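Local coordinates for protein PpiC-type peptidyl-prolyl cis-trans isomerase (Novosphingobium aromaticivorans, PDB 3GPK) that probably catalyses cis-trans isomerisation of peptide bonds preceding proline, this chain being the PpiC-type (parvulin-like) domain of a longer periplasmic protein, at residues Glu20-Val25 / Pro88-Gly93; Thr71-Thr76 / Ser96-Ile101. All coordinates share one frame; numbering follows the deposited sequence.

Overall arrangement
From the N terminus, strand 7-16 leads into helix 22-37, whose start supplies 20-25 of contact 1. The chain then runs through helix 42-49 and strand 60-64 to helix 71-79, source of 71-76 in contact 2, before strands 85-91 and 94-104 form the closing hairpin. Contact 1 closes a loop of 62 residues when the chain reaches 88-93; contact 2 closes a shorter one of 19 at 96-101. Their segments alternate, so the loops cross rather than nest. Centres lie about 15 Å apart. The second segments are neighbouring antiparallel strands, joined by backbone hydrogen bonding between Val-89 and Ser-96, and through them both helices are tied to one sheet.

Contact 1: Glu20-Val25 / Pro88-Gly93; sequences ENKPQV and PVEIRG. With SO4 (sulfate ion), chain C.
Lys-22, in the first turn of helix 22-37, and Glu-90, near the end of strand 85-91, mark the nearest approach of the two backbones, at 8.7 Å from CA to CA. So wide a gap is bridged by one long side chain. Lys-22 starts toward the strand and is extended beyond CG, which carries its ammonium group up to the hairpin. There Lys-22 NZ meets Glu-90 OE2 at 2.7 Å in a salt bridge. Glu-90 is equally stretched, its CG anti to the backbone N, and the two side chains cross at about a right angle. The carboxylate oxygen offers its anti lone pair, and the lysine methylenes pass close beside it: Lys-22 CD lies 3.2 Å from Glu-90 OE2.

The same ammonium group reaches two main-chain carbonyls. The bond from Lys-22 NZ to Ile-91 O is 2.9 Å long, with the donor tilted 30° from the carbonyl plane. That from Lys-22 NZ to Arg-92 O is longer, 3.2 Å, and comes from above the plane, 58° out of it. Glu-19 makes a second salt bridge to the same nitrogen, and the shared positive charge probably eases repulsion between the two acids. Phe-95 of strand 94-104 packs against the Lys-22 side chain.

Arg-92 points away from the helix and reaches a sulfate, probably from the crystallisation liquor. Arg-92 NH2 donates a nearly straight bond to sulfate O2 (3.0 Å, 164°), whereas that to O4 is weak; the sulfur lies in the guanidinium plane, at its edge. The arrangement is a lysine from a helix start gripping the end of a strand and the two-residue turn of the beta-hairpin that follows it, here joining the first helix to the edge strand of a parvulin-like fold.

Contact 2: Thr71-Thr76 / Ser96-Ile101; sequences TELATT and SILYLI. With SO4 (sulfate ion), chain C.
Leu-73 and Ser-96 stand where helix 71-79 comes nearest strand 94-104, 7.9 Å apart from CA to CA; the axes of 71-76 and 96-101 run in roughly the same direction, at 31° to each other and 10.3 Å apart at closest approach. No hydrogen bond links the two segments, and the interface is made by van der Waals contact, mostly between buried side chains.

Leu-73 makes the main contact from the helix. With CG anti to the carbonyl carbon (chi1 -57°), its branched end drops onto the sheet and both methyls touch Ser-96: Leu-73 CD2 lies 3.8 Å from Ser-96 CB, while Leu-73 CD1 comes as near to the hydroxyl oxygen, Ser-96 OG. That hydroxyl is hydrogen-bonded to Glu-12 of the adjacent strand 7-16, so it has a polar partner within the sheet, although apolar methyls lie beside it.

Two residues along the strand, Leu-98 rises on the same face and does its touching with one methyl. Leu-98 CD1 is 4.1 Å from Leu-73 CD2, the two leucines crossing obliquely, and it also lies against the helix backbone, 3.9 Å from Leu-73 O. One turn on, Thr-76 presents its methyl rather than its hydroxyl, Thr-76 CG2 approaching Leu-98 CD1 at 4.2 Å. At the N-terminal end of the helix, Thr-71 OG1 donates to sulfate O3, the anion also bound by Arg-92.

Between Ser-96 and Leu-98, Ile-97 points the other way and packs on Ile-32, Val-33 and Leu-36 of helix 22-37. Strand alternation therefore serves two layers at once. A central antiparallel strand with helices packed on its two faces, in a sheet of strand order 2-1-4-3, is the hallmark of the parvulin fold.

Contact 1: Glu20-Val25 / Pro88-Gly93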
# COMPACT_ATOMS: atom_id res chain seq x y z
N GLU A 20 -1.63 19.52 9.71
CA GLU A 20 -0.65 20.58 9.52
C GLU A 20 0.61 20.12 8.80
O GLU A 20 1.21 20.88 8.03
CB GLU A 20 -0.26 21.18 10.88
CG GLU A 20 -1.38 21.88 11.62
CD GLU A 20 -2.54 20.96 11.98
OE1 GLU A 20 -2.30 19.93 12.65
OE2 GLU A 20 -3.68 21.27 11.59
N ASN A 21 1.02 18.88 9.07
CA ASN A 21 2.22 18.33 8.46
C ASN A 21 1.98 17.53 7.19
O ASN A 21 2.94 17.07 6.56
CB ASN A 21 2.96 17.44 9.46
CG ASN A 21 3.59 18.23 10.59
OD1 ASN A 21 4.27 19.22 10.36
ND2 ASN A 21 3.36 17.78 11.81
N LYS A 22 0.72 17.37 6.79
CA LYS A 22 0.45 16.56 5.61
C LYS A 22 1.16 16.97 4.32
O LYS A 22 1.73 16.13 3.63
CB LYS A 22 -1.07 16.43 5.39
CG LYS A 22 -1.66 15.23 6.14
CD LYS A 22 -3.15 15.02 5.88
CE LYS A 22 -3.63 13.70 6.49
NZ LYS A 22 -5.08 13.44 6.28
N PRO A 23 1.14 18.27 3.97
CA PRO A 23 1.84 18.60 2.73
C PRO A 23 3.31 18.18 2.74
O PRO A 23 3.83 17.70 1.73
CB PRO A 23 1.65 20.12 2.63
CG PRO A 23 0.29 20.31 3.25
CD PRO A 23 0.37 19.42 4.48
N GLN A 24 3.97 18.35 3.88
CA GLN A 24 5.38 17.97 4.01
C GLN A 24 5.55 16.45 3.93
O GLN A 24 6.46 15.96 3.26
CB GLN A 24 5.97 18.47 5.33
CG GLN A 24 7.38 17.94 5.61
CD GLN A 24 8.44 18.53 4.70
OE1 GLN A 24 8.77 19.72 4.79
NE2 GLN A 24 8.99 17.71 3.80
N VAL A 25 4.69 15.71 4.63
CA VAL A 25 4.81 14.26 4.61
C VAL A 25 4.46 13.73 3.23
O VAL A 25 5.03 12.72 2.80
CB VAL A 25 3.91 13.61 5.69
CG1 VAL A 25 3.95 12.08 5.55
CG2 VAL A 25 4.40 13.99 7.07
N PRO A 88 1.36 8.52 -3.39
CA PRO A 88 0.76 8.41 -2.06
C PRO A 88 -0.73 8.73 -2.02
O PRO A 88 -1.21 9.63 -2.72
CB PRO A 88 1.58 9.39 -1.22
CG PRO A 88 2.14 10.34 -2.20
CD PRO A 88 2.43 9.53 -3.42
N VAL A 89 -1.46 7.96 -1.22
CA VAL A 89 -2.90 8.14 -1.08
C VAL A 89 -3.18 8.68 0.31
O VAL A 89 -2.78 8.08 1.31
CB VAL A 89 -3.65 6.80 -1.23
CG1 VAL A 89 -5.15 7.01 -1.05
CG2 VAL A 89 -3.36 6.18 -2.58
N GLU A 90 -3.88 9.81 0.39
CA GLU A 90 -4.20 10.39 1.69
C GLU A 90 -5.26 9.59 2.43
O GLU A 90 -6.24 9.15 1.83
CB GLU A 90 -4.70 11.83 1.57
CG GLU A 90 -5.08 12.43 2.91
CD GLU A 90 -5.57 13.87 2.84
OE1 GLU A 90 -5.89 14.35 1.74
OE2 GLU A 90 -5.65 14.51 3.91
N ILE A 91 -5.05 9.39 3.72
CA ILE A 91 -6.03 8.72 4.57
C ILE A 91 -6.11 9.60 5.81
O ILE A 91 -5.32 10.53 5.95
CB ILE A 91 -5.62 7.27 4.96
CG1 ILE A 91 -4.26 7.25 5.66
CG2 ILE A 91 -5.63 6.40 3.71
CD1 ILE A 91 -3.87 5.88 6.15
N ARG A 92 -7.05 9.33 6.71
CA ARG A 92 -7.19 10.19 7.87
C ARG A 92 -5.90 10.50 8.64
O ARG A 92 -5.63 11.66 8.94
CB ARG A 92 -8.23 9.62 8.84
CG ARG A 92 -9.62 9.53 8.26
CD ARG A 92 -10.64 9.23 9.35
NE ARG A 92 -12.00 9.17 8.82
CZ ARG A 92 -12.44 8.22 8.00
NH1 ARG A 92 -11.62 7.24 7.62
NH2 ARG A 92 -13.69 8.24 7.56
N GLY A 93 -5.11 9.48 8.93
CA GLY A 93 -3.89 9.69 9.70
C GLY A 93 -2.59 9.96 8.97
O GLY A 93 -1.54 10.04 9.61
S SO4 C . -15.75 6.21 5.52
O1 SO4 C . -16.88 5.41 6.06
O2 SO4 C . -14.49 5.73 6.12
O3 SO4 C . -15.70 6.05 4.06
O4 SO4 C . -15.94 7.64 5.85

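Contact 2: Thr71-Thr76 / Ser96-Ile101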
# COMPACT_ATOMS: atom_id res chain seq x y z
N THR A 71 -11.63 3.29 3.16
CA THR A 71 -12.18 3.65 1.87
C THR A 71 -11.17 4.16 0.83
O THR A 71 -11.16 3.66 -0.30
CB THR A 71 -13.28 4.69 2.06
OG1 THR A 71 -14.31 4.13 2.88
CG2 THR A 71 -13.88 5.11 0.72
N GLU A 72 -10.34 5.12 1.22
CA GLU A 72 -9.35 5.70 0.31
C GLU A 72 -8.44 4.65 -0.31
O GLU A 72 -8.15 4.69 -1.50
CB GLU A 72 -8.48 6.74 1.03
CG GLU A 72 -9.21 7.98 1.54
CD GLU A 72 -10.15 7.69 2.70
OE1 GLU A 72 -9.79 6.87 3.57
OE2 GLU A 72 -11.24 8.29 2.73
N LEU A 73 -7.98 3.71 0.51
CA LEU A 73 -7.09 2.66 0.01
C LEU A 73 -7.84 1.55 -0.71
O LEU A 73 -7.32 0.96 -1.66
CB LEU A 73 -6.26 2.10 1.16
CG LEU A 73 -5.43 3.17 1.89
CD1 LEU A 73 -4.64 2.53 3.01
CD2 LEU A 73 -4.50 3.86 0.90
N ALA A 74 -9.05 1.25 -0.25
CA ALA A 74 -9.87 0.21 -0.86
C ALA A 74 -10.24 0.60 -2.30
O ALA A 74 -10.13 -0.21 -3.22
CB ALA A 74 -11.15 0.00 -0.05
N THR A 75 -10.67 1.84 -2.48
CA THR A 75 -11.04 2.31 -3.81
C THR A 75 -9.83 2.42 -4.73
O THR A 75 -9.96 2.28 -5.95
CB THR A 75 -11.80 3.66 -3.73
OG1 THR A 75 -11.00 4.63 -3.06
CG2 THR A 75 -13.12 3.49 -2.98
N THR A 76 -8.65 2.65 -4.16
CA THR A 76 -7.43 2.74 -4.96
C THR A 76 -7.01 1.34 -5.41
O THR A 76 -6.69 1.12 -6.58
CB THR A 76 -6.25 3.36 -4.16
OG1 THR A 76 -6.51 4.74 -3.87
CG2 THR A 76 -4.96 3.26 -4.97
N SER A 96 -0.45 6.69 2.47
CA SER A 96 -0.00 5.33 2.23
C SER A 96 0.40 5.13 0.78
O SER A 96 -0.16 5.77 -0.12
CB SER A 96 -1.10 4.32 2.56
OG SER A 96 -1.34 4.26 3.95
N ILE A 97 1.39 4.27 0.58
CA ILE A 97 1.86 3.90 -0.74
C ILE A 97 1.50 2.42 -0.82
O ILE A 97 1.79 1.66 0.10
CB ILE A 97 3.40 4.05 -0.88
CG1 ILE A 97 3.80 5.51 -0.65
CG2 ILE A 97 3.85 3.59 -2.27
CD1 ILE A 97 5.32 5.71 -0.57
N LEU A 98 0.85 2.02 -1.90
CA LEU A 98 0.46 0.62 -2.04
C LEU A 98 1.19 -0.07 -3.18
O LEU A 98 1.60 0.55 -4.15
CB LEU A 98 -1.05 0.51 -2.30
CG LEU A 98 -1.99 1.14 -1.29
CD1 LEU A 98 -3.42 0.99 -1.81
CD2 LEU A 98 -1.82 0.50 0.08
N TYR A 99 1.35 -1.38 -3.02
CA TYR A 99 2.00 -2.22 -4.02
C TYR A 99 1.14 -3.47 -4.16
O TYR A 99 0.99 -4.23 -3.20
CB TYR A 99 3.42 -2.58 -3.57
CG TYR A 99 4.20 -3.43 -4.55
CD1 TYR A 99 4.11 -3.20 -5.93
CD2 TYR A 99 5.05 -4.43 -4.10
CE1 TYR A 99 4.86 -3.95 -6.83
CE2 TYR A 99 5.81 -5.19 -5.00
CZ TYR A 99 5.71 -4.94 -6.36
OH TYR A 99 6.45 -5.69 -7.25
N LEU A 100 0.55 -3.66 -5.33
CA LEU A 100 -0.28 -4.84 -5.55
C LEU A 100 0.61 -6.02 -5.93
O LEU A 100 0.93 -6.24 -7.09
CB LEU A 100 -1.31 -4.57 -6.65
CG LEU A 100 -2.35 -5.69 -6.82
CD1 LEU A 100 -3.00 -6.02 -5.48
CD2 LEU A 100 -3.40 -5.25 -7.83
N ILE A 101 0.99 -6.79 -4.91
CA ILE A 101 1.86 -7.94 -5.06
C ILE A 101 1.23 -9.11 -5.80
O ILE A 101 1.84 -9.71 -6.68
CB ILE A 101 2.34 -8.45 -3.68
CG1 ILE A 101 3.07 -7.33 -2.94
CG2 ILE A 101 3.23 -9.67 -3.86
CD1 ILE A 101 3.33 -7.62 -1.47
S SO4 C . -15.75 6.21 5.52
O1 SO4 C . -16.88 5.41 6.06
O2 SO4 C . -14.49 5.73 6.12
O3 SO4 C . -15.70 6.05 4.06
O4 SO4 C . -15.94 7.64 5.85